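Local coordinates for protein dihydroorotase (Agrobacterium tumefaciens, PDB 2OGJ) that deacetylates acetyl-(R)-mandelate in vitro, acting as an esterase of the zinc-dependent amidohydrolase superfamily, at residues Pro16-Asn21 with Ser51-Pro56; Lys23-Gly26 with Ser32-Ser35; Ile38-Gly41 with Lys45-Ala48; Cys94-Gly99 with Ala380-Glu385; Asn339-Asp342 with Asp348-Val351. All blocks are in the same frame, centred on the assembly; numbering follows the deposited sequence.

Contact 1: Pro16-Asn21 with Ser51-Pro56; sequences PILLTN and SALQAP
Both methyl branches of Leu18 reach Ser51-Pro56, each finding its own apolar partner. CD1 of Leu18 lies 4.3 Å from CD1 of Leu53, while its other branch, CD2, comes 4.3 Å from the CB of Ala55. The CB of Leu18 already points to the loop, and a chi1 of 174° sets the fork so that the two methyls reach different residues. Leucine suits the place, since one branched end serves two neighbours; the small Ala55 brings the loop backbone near without bulk. No hydrogen bond joins the segments, whose nearest CA atoms, those of Leu18 and Ala55, are still 7.3 Å apart. Pro16-Asn21 contains strand 17-20 of a small mixed sheet, and the loop bearing Ser51-Pro56 leaves one outermost strand, 46-50, and passes along a face of the sheet to the other, 59-61. Leu39 of strand 36-40 touches Leu18, Leu53 and Ala55 and so completes the apolar patch. The position of Leu18 is set by the strand itself: Ile17 and Leu19 form backbone bonds with Ile40 and Ile38, whereas Leu18 and Thr20 use Thr59 and Arg61.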
# COMPACT_ATOMS: atom_id res chain seq x y z
N PRO A 16 -33.20 -30.03 -43.68
CA PRO A 16 -33.94 -30.36 -42.45
C PRO A 16 -33.39 -31.63 -41.78
O PRO A 16 -32.66 -32.41 -42.38
CB PRO A 16 -35.37 -30.54 -42.96
CG PRO A 16 -35.16 -31.09 -44.33
CD PRO A 16 -34.05 -30.21 -44.86
N ILE A 17 -33.74 -31.82 -40.52
CA ILE A 17 -33.26 -32.98 -39.80
C ILE A 17 -34.41 -33.68 -39.13
O ILE A 17 -35.38 -33.05 -38.71
CB ILE A 17 -32.29 -32.62 -38.66
CG1 ILE A 17 -31.13 -31.77 -39.17
CG2 ILE A 17 -31.75 -33.89 -38.04
CD1 ILE A 17 -30.17 -31.38 -38.07
N LEU A 18 -34.29 -34.99 -39.02
CA LEU A 18 -35.30 -35.77 -38.36
C LEU A 18 -34.62 -36.60 -37.29
O LEU A 18 -33.87 -37.52 -37.58
CB LEU A 18 -36.02 -36.67 -39.37
CG LEU A 18 -37.00 -37.63 -38.69
CD1 LEU A 18 -38.10 -36.83 -38.01
CD2 LEU A 18 -37.58 -38.59 -39.71
N LEU A 19 -34.85 -36.23 -36.04
CA LEU A 19 -34.30 -36.96 -34.91
C LEU A 19 -35.38 -37.97 -34.57
O LEU A 19 -36.50 -37.60 -34.25
CB LEU A 19 -34.08 -36.06 -33.70
CG LEU A 19 -32.93 -35.05 -33.76
CD1 LEU A 19 -33.14 -34.10 -34.92
CD2 LEU A 19 -32.87 -34.30 -32.46
N THR A 20 -35.05 -39.25 -34.67
CA THR A 20 -36.03 -40.27 -34.34
C THR A 20 -35.64 -40.96 -33.04
O THR A 20 -34.49 -40.94 -32.63
CB THR A 20 -36.16 -41.31 -35.48
OG1 THR A 20 -34.90 -41.95 -35.71
CG2 THR A 20 -36.61 -40.61 -36.77
N ASN A 21 -36.61 -41.53 -32.35
CA ASN A 21 -36.47 -42.34 -31.16
C ASN A 21 -35.75 -41.57 -30.07
O ASN A 21 -34.74 -42.10 -29.47
CB ASN A 21 -35.80 -43.67 -31.51
CG ASN A 21 -36.32 -44.22 -32.82
OD1 ASN A 21 -37.14 -43.59 -33.49
ND2 ASN A 21 -35.84 -45.39 -33.21
N SER A 51 -45.09 -39.49 -32.82
CA SER A 51 -44.75 -40.91 -32.73
C SER A 51 -44.00 -41.50 -33.94
O SER A 51 -43.30 -42.51 -33.80
CB SER A 51 -46.03 -41.70 -32.44
OG SER A 51 -45.74 -43.03 -32.05
N ALA A 52 -44.14 -40.88 -35.11
CA ALA A 52 -43.45 -41.38 -36.30
C ALA A 52 -43.76 -40.51 -37.51
O ALA A 52 -44.61 -40.85 -38.32
CB ALA A 52 -43.85 -42.82 -36.57
N LEU A 53 -43.03 -39.41 -37.63
CA LEU A 53 -43.23 -38.46 -38.72
C LEU A 53 -42.60 -38.92 -40.02
O LEU A 53 -41.81 -39.86 -40.05
CB LEU A 53 -42.65 -37.11 -38.32
CG LEU A 53 -42.73 -36.78 -36.83
CD1 LEU A 53 -41.94 -35.51 -36.55
CD2 LEU A 53 -44.17 -36.65 -36.41
N GLN A 54 -42.96 -38.25 -41.11
CA GLN A 54 -42.41 -38.56 -42.42
C GLN A 54 -41.62 -37.34 -42.87
O GLN A 54 -41.97 -36.22 -42.51
CB GLN A 54 -43.52 -38.86 -43.40
CG GLN A 54 -44.36 -40.09 -43.07
CD GLN A 54 -45.16 -39.94 -41.79
OE1 GLN A 54 -45.93 -38.99 -41.64
NE2 GLN A 54 -44.98 -40.87 -40.87
N ALA A 55 -40.56 -37.54 -43.66
CA ALA A 55 -39.75 -36.42 -44.12
C ALA A 55 -39.30 -36.53 -45.58
O ALA A 55 -39.34 -37.61 -46.18
CB ALA A 55 -38.54 -36.24 -43.20
N PRO A 56 -38.86 -35.40 -46.18
CA PRO A 56 -38.38 -35.32 -47.57
C PRO A 56 -37.07 -36.08 -47.80
O PRO A 56 -37.00 -37.30 -47.67
CB PRO A 56 -38.20 -33.81 -47.78
CG PRO A 56 -39.16 -33.19 -46.80
CD PRO A 56 -38.96 -34.06 -45.58

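Contact 2: Lys23-Gly26 with Ser32-Ser35; sequences KPVG and SQSS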
# COMPACT_ATOMS: atom_id res chain seq x y z
N LYS A 23 -36.24 -39.50 -26.15
CA LYS A 23 -37.09 -39.45 -24.97
C LYS A 23 -36.97 -38.08 -24.29
O LYS A 23 -36.04 -37.83 -23.53
CB LYS A 23 -36.73 -40.59 -24.00
CG LYS A 23 -37.23 -41.97 -24.47
CD LYS A 23 -36.91 -43.06 -23.45
CE LYS A 23 -37.44 -42.74 -22.03
NZ LYS A 23 -38.93 -42.71 -21.90
N PRO A 24 -37.93 -37.19 -24.56
CA PRO A 24 -38.00 -35.82 -24.03
C PRO A 24 -37.94 -35.72 -22.52
O PRO A 24 -38.78 -36.28 -21.83
CB PRO A 24 -39.33 -35.30 -24.58
CG PRO A 24 -39.52 -36.10 -25.81
CD PRO A 24 -39.13 -37.47 -25.38
N VAL A 25 -36.96 -34.98 -22.00
CA VAL A 25 -36.81 -34.80 -20.57
C VAL A 25 -36.36 -33.38 -20.31
O VAL A 25 -35.70 -32.77 -21.16
CB VAL A 25 -35.76 -35.77 -19.97
CG1 VAL A 25 -34.37 -35.43 -20.48
CG2 VAL A 25 -35.77 -35.68 -18.47
N GLY A 26 -36.71 -32.83 -19.15
CA GLY A 26 -36.30 -31.48 -18.84
C GLY A 26 -37.09 -30.33 -19.45
O GLY A 26 -36.67 -29.18 -19.36
N SER A 32 -44.54 -34.99 -22.56
CA SER A 32 -44.58 -36.45 -22.60
C SER A 32 -43.17 -37.01 -22.47
O SER A 32 -42.25 -36.56 -23.16
CB SER A 32 -45.21 -36.92 -23.92
OG SER A 32 -45.28 -38.34 -23.98
N GLN A 33 -43.01 -37.99 -21.58
CA GLN A 33 -41.72 -38.63 -21.35
C GLN A 33 -41.49 -39.77 -22.35
O GLN A 33 -40.37 -40.25 -22.52
CB GLN A 33 -41.66 -39.20 -19.92
CG GLN A 33 -40.52 -38.67 -19.06
CD GLN A 33 -40.70 -37.21 -18.67
OE1 GLN A 33 -41.72 -36.83 -18.08
NE2 GLN A 33 -39.71 -36.38 -18.99
N SER A 34 -42.56 -40.19 -23.01
CA SER A 34 -42.50 -41.29 -23.97
C SER A 34 -41.76 -40.93 -25.24
O SER A 34 -41.82 -39.79 -25.70
CB SER A 34 -43.90 -41.77 -24.34
OG SER A 34 -44.55 -40.83 -25.18
N SER A 35 -41.09 -41.92 -25.82
CA SER A 35 -40.33 -41.76 -27.05
C SER A 35 -41.09 -41.04 -28.16
O SER A 35 -42.30 -41.20 -28.32
CB SER A 35 -39.90 -43.13 -27.57
OG SER A 35 -39.16 -42.99 -28.77
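Lys23-Gly26 and Ser32-Ser35 run past each other in roughly opposite directions: the CA atoms of Lys23 and Ser35 are 4.5 Å apart, those of Pro24 and Gln33 5.4 Å. In spite of this closeness no backbone-to-backbone hydrogen bond links them, and Pro24 in the middle has no N-H to give. Its ring instead packs against the backbone of the other segment, CB lying 3.5 Å from Ser32 O and CD 3.6 Å from Ser34 O.

A side chain supplies a hydrogen bond across the contact. Lys23 curls back through its last two torsions (chi3 54°, chi4 67°) and places NZ 2.9 Å from Gln33 O, approaching from above the carbonyl plane, 39° out of it. A long flexible lysine is suited to this, its aliphatic part lying by Ser35 while the charged end gives its bond to a loop carbonyl. Strand 22-24 runs parallel to strand 68-75 in the large sheet, with backbone bonds from Lys23 and Val25 to Ile69, and the loop holding Ser32-Ser35 leads back to strand 36-40 of the small sheet. Gln33 folds at chi2, bringing NE2 3.7 Å from Val25 CA and beside the Val25 side chain; helix 318-323 meets both residues through Glu319. Within the segment, the hydroxyls Ser32 OG and Ser34 OG are hydrogen-bonded at 2.9 Å, linking two serines of the exposed loop.

Contact 3: Ile38-Gly41 with Lys45-Ala48; sequences ILIG and KIAA
Ile38 and Ile46 adopt the same first torsion (chi1 -51° and -54°), which sets CG2 of each opposite its own backbone N, and these two methyls meet at 4.0 Å. Leu39 projects from the other face of the sheet, where CD2 rests 3.7 Å from the CB of Ala47 and its CB lies beside that of Ala48. Branched isoleucines fill the buried face, where Ile38, Ile40 and Ile46 all touch the ring of Phe349. The alanines opposite Leu39 are small enough for two of them to share its side chain.

Two residues opposite one is the mark of a classic beta bulge, here in the hairpin of strands 36-40 and 46-50: Ala47 and Ala48 both face the single residue Leu39, and the register slips by one before Ile40 pairs with Ile46. Ala47, with nearly helical backbone angles, is the extra residue. Leu39 O accepts Ala47 N at 2.7 Å and, more weakly, Ala48 N at 3.5 Å, so one carbonyl serves both bulge amides. Leu39 N in turn gives a nearly straight bond to Ala48 O at 2.8 Å (171° at the hydrogen). Nearer the turn, Gly41 N bonds to Lys45 O at 2.7 Å; glycine keeps the side facing the partner strand uncluttered there. Lys45 extends away from the hairpin to the exposed side, while its backbone N is held by Asp43 OD2. Strand 17-20 lies along the other edge of strand 36-40.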
# COMPACT_ATOMS: atom_id res chain seq x y z
N ILE A 38 -38.55 -35.91 -33.74
CA ILE A 38 -38.64 -34.46 -33.92
C ILE A 38 -38.11 -34.09 -35.30
O ILE A 38 -37.06 -34.58 -35.73
CB ILE A 38 -37.83 -33.70 -32.84
CG1 ILE A 38 -38.22 -34.21 -31.45
CG2 ILE A 38 -38.12 -32.21 -32.91
CD1 ILE A 38 -37.44 -33.58 -30.31
N LEU A 39 -38.85 -33.24 -36.00
CA LEU A 39 -38.45 -32.79 -37.32
C LEU A 39 -38.01 -31.32 -37.30
O LEU A 39 -38.79 -30.43 -36.93
CB LEU A 39 -39.62 -32.94 -38.30
CG LEU A 39 -39.30 -32.53 -39.74
CD1 LEU A 39 -38.34 -33.54 -40.32
CD2 LEU A 39 -40.56 -32.48 -40.58
N ILE A 40 -36.76 -31.06 -37.68
CA ILE A 40 -36.24 -29.70 -37.71
C ILE A 40 -36.24 -29.18 -39.14
O ILE A 40 -35.73 -29.85 -40.05
CB ILE A 40 -34.80 -29.62 -37.19
CG1 ILE A 40 -34.63 -30.46 -35.91
CG2 ILE A 40 -34.44 -28.17 -36.94
CD1 ILE A 40 -35.44 -29.99 -34.75
N GLY A 41 -36.81 -27.99 -39.34
CA GLY A 41 -36.84 -27.40 -40.67
C GLY A 41 -35.51 -26.76 -41.04
O GLY A 41 -34.70 -26.45 -40.16
N LYS A 45 -36.07 -24.71 -37.28
CA LYS A 45 -37.25 -24.65 -36.42
C LYS A 45 -38.03 -25.96 -36.45
O LYS A 45 -38.17 -26.61 -37.49
CB LYS A 45 -38.15 -23.48 -36.82
CG LYS A 45 -37.48 -22.14 -36.60
CD LYS A 45 -38.36 -20.97 -37.00
CE LYS A 45 -37.61 -19.66 -36.79
NZ LYS A 45 -38.37 -18.45 -37.24
N ILE A 46 -38.54 -26.34 -35.28
CA ILE A 46 -39.30 -27.56 -35.11
C ILE A 46 -40.55 -27.58 -36.01
O ILE A 46 -41.52 -26.86 -35.76
CB ILE A 46 -39.74 -27.74 -33.63
CG1 ILE A 46 -38.50 -27.65 -32.72
CG2 ILE A 46 -40.46 -29.07 -33.45
CD1 ILE A 46 -38.82 -27.59 -31.25
N ALA A 47 -40.50 -28.40 -37.05
CA ALA A 47 -41.60 -28.53 -38.00
C ALA A 47 -42.67 -29.44 -37.44
O ALA A 47 -43.87 -29.15 -37.55
CB ALA A 47 -41.09 -29.09 -39.32
N ALA A 48 -42.25 -30.53 -36.80
CA ALA A 48 -43.20 -31.46 -36.23
C ALA A 48 -42.62 -32.33 -35.11
O ALA A 48 -41.41 -32.51 -35.00
CB ALA A 48 -43.77 -32.34 -37.33

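Contact 4: Cys94-Gly99 with Ala380-Glu385; sequences CGAERG and AVIGAE
The methyl of Ala380 is aimed at Ala96, whose own methyl it meets from the side, CB to CB 4.2 Å. The Ala96 methyl leans towards the end of Ile382, whose CD1 comes to 4.4 Å from Ala96 CB because the side chain is stretched out beyond CG1 (chi2 169°). Ala380 and Ile382 lie two apart on a strand and project from the same face, with Val381 pointing the other way, so Ala96 touches both at once, its small methyl fitting between them. Ala380 CB rests in addition against the backbone, 3.3 Å from Ala96 O and 4.0 Å from Gly99 CA. Alanine suits position 380 because its CA is only 4.9 Å from that of Gly99.

The contact joins the loop before strand 100-106 to the hairpin end of strand 368-382, both strands of the large mixed sheet in this TIM-barrel amidohydrolase. Ala96 begins a short 3-10 turn, 96-98, and Gly99 N closes back on Ala96 O at 2.8 Å. Gly99 has a positive phi, easily adopted by glycine. Ile382-Glu385 is a type II' beta turn joining strands 368-382 and 385-388; Gly383 supplies the positive phi of its second position, and Glu385 N bonds to Ile382 O at 3.2 Å. Outside the contact, Glu127 OE2 receives Ala96 N, Gly99 O bonds to the hydroxyl of Thr350, and Glu385 reaches Arg126 in a salt bridge.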
# COMPACT_ATOMS: atom_id res chain seq x y z
N CYS A 94 -15.55 -26.82 -24.64
CA CYS A 94 -16.50 -27.06 -23.56
C CYS A 94 -17.93 -26.81 -24.01
O CYS A 94 -18.84 -26.77 -23.19
CB CYS A 94 -16.18 -26.14 -22.39
SG CYS A 94 -16.17 -24.40 -22.92
N GLY A 95 -18.12 -26.62 -25.31
CA GLY A 95 -19.44 -26.35 -25.86
C GLY A 95 -20.20 -27.49 -26.52
O GLY A 95 -20.37 -28.56 -25.93
N ALA A 96 -20.66 -27.25 -27.75
CA ALA A 96 -21.44 -28.19 -28.56
C ALA A 96 -20.86 -29.59 -28.70
O ALA A 96 -21.59 -30.56 -28.51
CB ALA A 96 -21.66 -27.61 -29.94
N GLU A 97 -19.58 -29.68 -29.06
CA GLU A 97 -18.93 -30.98 -29.17
C GLU A 97 -19.04 -31.77 -27.87
O GLU A 97 -18.74 -32.94 -27.80
CB GLU A 97 -17.47 -30.82 -29.58
CG GLU A 97 -16.78 -32.13 -29.95
CD GLU A 97 -15.33 -31.93 -30.33
OE1 GLU A 97 -14.86 -30.77 -30.31
OE2 GLU A 97 -14.66 -32.93 -30.67
N ARG A 98 -19.51 -31.08 -26.81
CA ARG A 98 -19.66 -31.68 -25.48
C ARG A 98 -21.12 -31.80 -25.03
O ARG A 98 -21.41 -32.32 -23.96
CB ARG A 98 -18.90 -30.86 -24.43
CG ARG A 98 -17.37 -30.85 -24.58
CD ARG A 98 -16.74 -32.12 -24.04
NE ARG A 98 -15.31 -32.19 -24.30
CZ ARG A 98 -14.77 -32.53 -25.47
NH1 ARG A 98 -15.54 -32.85 -26.50
NH2 ARG A 98 -13.45 -32.57 -25.61
N GLY A 99 -22.03 -31.31 -25.87
CA GLY A 99 -23.44 -31.36 -25.54
C GLY A 99 -23.93 -30.13 -24.82
O GLY A 99 -25.05 -30.12 -24.34
N ALA A 380 -25.49 -32.47 -30.08
CA ALA A 380 -25.93 -31.17 -29.74
C ALA A 380 -26.40 -30.58 -31.03
O ALA A 380 -25.62 -30.39 -31.97
CB ALA A 380 -24.83 -30.31 -29.14
N VAL A 381 -27.69 -30.27 -31.09
CA VAL A 381 -28.38 -29.77 -32.25
C VAL A 381 -28.83 -28.35 -32.05
O VAL A 381 -29.76 -28.08 -31.29
CB VAL A 381 -29.64 -30.63 -32.50
CG1 VAL A 381 -30.20 -30.38 -33.88
CG2 VAL A 381 -29.31 -32.10 -32.34
N ILE A 382 -28.19 -27.45 -32.73
CA ILE A 382 -28.52 -26.04 -32.66
C ILE A 382 -29.14 -25.63 -33.98
O ILE A 382 -28.45 -25.47 -34.98
CB ILE A 382 -27.23 -25.22 -32.41
CG1 ILE A 382 -26.52 -25.72 -31.15
CG2 ILE A 382 -27.55 -23.73 -32.30
CD1 ILE A 382 -25.13 -25.17 -30.96
N GLY A 383 -30.46 -25.45 -33.96
CA GLY A 383 -31.16 -25.13 -35.19
C GLY A 383 -31.03 -26.35 -36.08
O GLY A 383 -31.25 -27.48 -35.63
N ALA A 384 -30.65 -26.13 -37.33
CA ALA A 384 -30.51 -27.23 -38.29
C ALA A 384 -29.21 -28.00 -38.18
O ALA A 384 -29.10 -29.11 -38.71
CB ALA A 384 -30.66 -26.70 -39.71
N GLU A 385 -28.21 -27.44 -37.50
CA GLU A 385 -26.93 -28.13 -37.36
C GLU A 385 -27.06 -29.18 -36.26
O GLU A 385 -27.71 -28.96 -35.25
CB GLU A 385 -25.82 -27.12 -37.00
CG GLU A 385 -24.41 -27.54 -37.43
CD GLU A 385 -23.32 -26.59 -36.94
OE1 GLU A 385 -23.49 -25.36 -37.06
OE2 GLU A 385 -22.28 -27.09 -36.44

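Contact 5: Asn339-Asp342 with Asp348-Val351; sequences NRLD and DFTV
A type I beta turn, Asn339-Asp342, sits against strand 348-362 of the large sheet, with Arg340 meeting Asp348 and Leu341 meeting Phe349. The turn is closed by Asp342 N bonding to Asn339 O at 3.0 Å, and reinforced by Asn339 ND2, which gives a hydrogen bond to Asp342 OD2 at 3.2 Å. Asparagine and aspartate therefore suit the two ends of the turn, tying them together by side chain as well as backbone. Leu341 lies crosswise to Phe349 at about a right angle, its CD1 3.9 Å from CE2 of the ring. Phe349 also has Arg340 O at its edge, near the ring plane, 4.4 Å from CE2. Phe27 packs against the same ring. Arg340 bends at chi2 and chi3 (-82° and -105°) to carry NH2 to 3.5 Å from Asp348 OD1, and the guanidinium and carboxylate planes are 25° apart. Asp348 has a second charged partner, Arg128. Since OD1 lies well out of the guanidinium plane, no N-H of Arg340 is aimed at it; the pair is held by charge alone, and two nearby arginines would probably favour the ionised form of this buried aspartate.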
# COMPACT_ATOMS: atom_id res chain seq x y z
N ASN A 339 -42.13 -23.95 -23.50
CA ASN A 339 -42.71 -24.45 -24.74
C ASN A 339 -41.66 -24.78 -25.79
O ASN A 339 -41.94 -24.66 -26.97
CB ASN A 339 -43.68 -23.42 -25.32
CG ASN A 339 -44.92 -23.22 -24.45
OD1 ASN A 339 -44.84 -22.78 -23.30
ND2 ASN A 339 -46.09 -23.56 -25.02
N ARG A 340 -40.47 -25.19 -25.36
CA ARG A 340 -39.40 -25.47 -26.30
C ARG A 340 -39.67 -26.54 -27.35
O ARG A 340 -39.01 -26.56 -28.39
CB ARG A 340 -38.12 -25.80 -25.53
CG ARG A 340 -37.58 -24.61 -24.78
CD ARG A 340 -36.76 -23.70 -25.67
NE ARG A 340 -35.34 -23.87 -25.38
CZ ARG A 340 -34.48 -22.87 -25.28
NH1 ARG A 340 -34.88 -21.61 -25.43
NH2 ARG A 340 -33.20 -23.13 -24.99
N LEU A 341 -40.63 -27.43 -27.10
CA LEU A 341 -40.96 -28.49 -28.05
C LEU A 341 -42.03 -28.05 -29.06
O LEU A 341 -42.27 -28.74 -30.05
CB LEU A 341 -41.43 -29.75 -27.31
CG LEU A 341 -40.62 -31.05 -27.45
CD1 LEU A 341 -39.39 -30.84 -28.28
CD2 LEU A 341 -40.25 -31.55 -26.07
N ASP A 342 -42.63 -26.89 -28.82
CA ASP A 342 -43.66 -26.31 -29.68
C ASP A 342 -43.20 -26.24 -31.13
O ASP A 342 -42.01 -26.20 -31.40
CB ASP A 342 -44.00 -24.89 -29.23
CG ASP A 342 -45.05 -24.84 -28.14
OD1 ASP A 342 -45.08 -25.73 -27.25
OD2 ASP A 342 -45.86 -23.89 -28.18
N ASP A 348 -33.12 -26.45 -30.21
CA ASP A 348 -31.96 -26.20 -29.36
C ASP A 348 -31.91 -27.32 -28.32
O ASP A 348 -32.24 -27.12 -27.15
CB ASP A 348 -32.09 -24.83 -28.69
CG ASP A 348 -30.83 -24.40 -27.97
OD1 ASP A 348 -30.74 -23.24 -27.50
OD2 ASP A 348 -29.92 -25.24 -27.87
N PHE A 349 -31.50 -28.51 -28.77
CA PHE A 349 -31.45 -29.68 -27.89
C PHE A 349 -30.06 -30.22 -27.55
O PHE A 349 -29.04 -29.68 -27.96
CB PHE A 349 -32.26 -30.83 -28.50
CG PHE A 349 -33.57 -30.41 -29.08
CD1 PHE A 349 -33.82 -30.59 -30.43
CD2 PHE A 349 -34.56 -29.84 -28.29
CE1 PHE A 349 -35.02 -30.21 -31.00
CE2 PHE A 349 -35.78 -29.45 -28.84
CZ PHE A 349 -36.02 -29.64 -30.19
N THR A 350 -30.05 -31.29 -26.78
CA THR A 350 -28.83 -31.97 -26.40
C THR A 350 -29.28 -33.40 -26.16
O THR A 350 -30.03 -33.71 -25.23
CB THR A 350 -28.16 -31.36 -25.12
OG1 THR A 350 -27.14 -32.26 -24.64
CG2 THR A 350 -29.18 -31.12 -24.03
N VAL A 351 -28.83 -34.28 -27.05
CA VAL A 351 -29.16 -35.68 -27.00
C VAL A 351 -28.08 -36.40 -26.18
O VAL A 351 -26.89 -36.30 -26.48
CB VAL A 351 -29.22 -36.22 -28.42
CG1 VAL A 351 -29.58 -37.69 -28.41
CG2 VAL A 351 -30.25 -35.41 -29.19

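In the fold
Contact 4 is wholly buried, whereas contacts 1, 2, 3 and 5 are only partly so. Contacts 1 and 3 share the small sheet, their centres about 8 Å apart, with strand 17-20 bonded beside strand 36-40; the first is purely apolar, the second mainly backbone hydrogen bonds. Contacts 2, 4 and 5 reach the larger sheet. In contacts 4 and 5 the neighbouring strands 368-382 and 348-362 join through Val381 and Phe349; contact 4 is methyl packing, and contact 5 adds a charged pair to its apolar packing. Phe349 bridges the two sheets. Contact 2, where the chain passes from the large sheet back to the small one, combines a buried proline ring with polar groups nearer solvent. All five lie away from the zinc site.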